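Local coordinates for N(G),N(G)-dimethylarginine dimethylaminohydrolase (Pseudomonas aeruginosa, PDB 3RHY), which hydrolyses the methylated arginines N(omega),N(omega)-dimethyl-L-arginine and N(omega)-methyl-L-arginine to L-citrulline, releasing dimethylamine or methylamine, at residues P110-A115 against R132-G137. Sequence-based numbering, arbitrary orientation.
Sequences PGTVEA and RTNAEG
The backbones of Val113 and Thr133 come side by side, CA to CA 4.2 Å, and the CA atoms of Gly111 and Gly137 are 3.9 Å apart, so the loop 110-115 runs antiparallel to 132-137 without forming a regular strand pair. The motif is an N-cap: Asn134 precedes helix 135-147, and its OD1 accepts from Gly137 N at 2.6 Å. The same oxygen takes Thr112 N from above its carbonyl plane in a nearly straight bond of 2.9 Å, so two backbone N-H groups grip it. ND2 donates a hydrogen bond to Pro110 O, which lies in the plane of the amide; with both ends bound, the amide's rotation is fixed. CG of Asn134 sits between backbone N and carbonyl carbon (chi1 59°), turning the amide toward the loop. Asn134 N donates to Thr112 OG1 at 3.1 Å. Gly137 lies close to the loop, and its CA-H points almost straight at Thr112 O. Thr133 OG1 accepts from Glu114 N and is also hydrogen-bonded to Asp117. At the other end the contact enters the active site of this dimethylargininase, where Arg132 lines the pocket of the bound 4-chloropyridine ligand and probably also binds substrate. Glu114 lies over the aliphatic part of Arg132, whose CB and CG approach OE1. Glu114 OE1 also hydrogen-bonds His162, the probable proton donor, tying that residue to Arg132 through one carboxylate. Bent at chi2 (-69°), the arginine brings NH1 to the syn side of Glu114 OE1, a salt bridge of 2.6 Å with the carboxylate and guanidinium planes 53° apart.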
loop_
_atom_site.group_PDB
_atom_site.type_symbol
_atom_site.label_atom_id
_atom_site.label_comp_id
_atom_site.label_asym_id
_atom_site.label_seq_id
_atom_site.Cartn_x
_atom_site.Cartn_y
_atom_site.Cartn_z
ATOM N N PRO A 110 -8.048 -21.551 -2.731
ATOM C CA PRO A 110 -7.347 -21.259 -1.479
ATOM C C PRO A 110 -6.276 -20.181 -1.610
ATOM O O PRO A 110 -5.501 -19.943 -0.681
ATOM C CB PRO A 110 -6.757 -22.612 -1.107
ATOM C CG PRO A 110 -6.338 -23.140 -2.448
ATOM C CD PRO A 110 -7.514 -22.782 -3.350
ATOM N N GLY A 111 -6.223 -19.531 -2.764
ATOM C CA GLY A 111 -5.230 -18.489 -2.948
ATOM C C GLY A 111 -5.469 -17.304 -2.023
ATOM O O GLY A 111 -6.617 -16.917 -1.790
ATOM N N THR A 112 -4.395 -16.743 -1.471
ATOM C CA THR A 112 -4.517 -15.579 -0.598
ATOM C C THR A 112 -3.616 -14.482 -1.133
ATOM O O THR A 112 -2.519 -14.747 -1.622
ATOM C CB THR A 112 -4.126 -15.877 0.877
ATOM O OG1 THR A 112 -2.717 -16.125 0.972
ATOM C CG2 THR A 112 -4.903 -17.085 1.397
ATOM N N VAL A 113 -4.107 -13.252 -1.065
ATOM C CA VAL A 113 -3.365 -12.094 -1.536
ATOM C C VAL A 113 -3.722 -10.847 -0.723
ATOM O O VAL A 113 -4.864 -10.654 -0.308
ATOM C CB VAL A 113 -3.684 -11.779 -3.020
ATOM C CG1 VAL A 113 -3.015 -10.469 -3.426
ATOM C CG2 VAL A 113 -3.219 -12.906 -3.928
ATOM N N GLU A 114 -2.723 -10.019 -0.471
ATOM C CA GLU A 114 -2.932 -8.754 0.208
ATOM C C GLU A 114 -2.175 -7.804 -0.699
ATOM O O GLU A 114 -0.987 -8.019 -0.974
ATOM C CB GLU A 114 -2.352 -8.763 1.619
ATOM C CG GLU A 114 -3.069 -9.724 2.557
ATOM C CD GLU A 114 -2.846 -9.400 4.018
ATOM O OE1 GLU A 114 -1.781 -8.831 4.347
ATOM O OE2 GLU A 114 -3.729 -9.725 4.842
ATOM N N ALA A 115 -2.869 -6.783 -1.197
ATOM C CA ALA A 115 -2.263 -5.827 -2.111
ATOM C C ALA A 115 -1.081 -5.080 -1.516
ATOM O O ALA A 115 -0.336 -4.432 -2.237
ATOM C CB ALA A 115 -3.307 -4.847 -2.607
ATOM N N ARG A 132 0.966 -13.867 4.098
ATOM C CA ARG A 132 -0.300 -13.233 3.767
ATOM C C ARG A 132 -0.656 -13.428 2.299
ATOM O O ARG A 132 -1.821 -13.364 1.922
ATOM C CB ARG A 132 -0.217 -11.741 4.070
ATOM C CG ARG A 132 -0.147 -11.400 5.542
ATOM C CD ARG A 132 -1.470 -11.708 6.203
ATOM N NE ARG A 132 -1.574 -11.137 7.541
ATOM C CZ ARG A 132 -1.393 -9.850 7.832
ATOM N NH1 ARG A 132 -1.085 -8.978 6.878
ATOM N NH2 ARG A 132 -1.550 -9.427 9.081
ATOM N N THR A 133 0.355 -13.649 1.469
ATOM C CA THR A 133 0.146 -13.854 0.043
ATOM C C THR A 133 0.834 -15.158 -0.338
ATOM O O THR A 133 2.055 -15.193 -0.504
ATOM C CB THR A 133 0.768 -12.696 -0.761
ATOM O OG1 THR A 133 0.198 -11.458 -0.319
ATOM C CG2 THR A 133 0.524 -12.878 -2.261
ATOM N N ASN A 134 0.067 -16.235 -0.473
ATOM C CA ASN A 134 0.684 -17.511 -0.810
ATOM C C ASN A 134 0.990 -17.650 -2.293
ATOM O O ASN A 134 0.672 -16.761 -3.092
ATOM C CB ASN A 134 -0.174 -18.690 -0.318
ATOM C CG ASN A 134 -1.577 -18.698 -0.904
ATOM O OD1 ASN A 134 -1.838 -18.092 -1.937
ATOM N ND2 ASN A 134 -2.481 -19.413 -0.246
ATOM N N ALA A 135 1.622 -18.766 -2.651
ATOM C CA ALA A 135 2.004 -19.029 -4.034
ATOM C C ALA A 135 0.800 -19.061 -4.962
ATOM O O ALA A 135 0.826 -18.488 -6.053
ATOM C CB ALA A 135 2.759 -20.354 -4.122
ATOM N N GLU A 136 -0.247 -19.751 -4.534
ATOM C CA GLU A 136 -1.453 -19.857 -5.333
ATOM C C GLU A 136 -2.040 -18.467 -5.554
ATOM O O GLU A 136 -2.514 -18.152 -6.643
ATOM C CB GLU A 136 -2.459 -20.769 -4.628
ATOM C CG GLU A 136 -3.803 -20.928 -5.333
ATOM C CD GLU A 136 -3.670 -21.240 -6.804
ATOM O OE1 GLU A 136 -2.708 -21.933 -7.190
ATOM O OE2 GLU A 136 -4.539 -20.803 -7.583
ATOM N N GLY A 137 -1.984 -17.631 -4.525
ATOM C CA GLY A 137 -2.515 -16.286 -4.642
ATOM C C GLY A 137 -1.771 -15.463 -5.678
ATOM O O GLY A 137 -2.384 -14.831 -6.543
#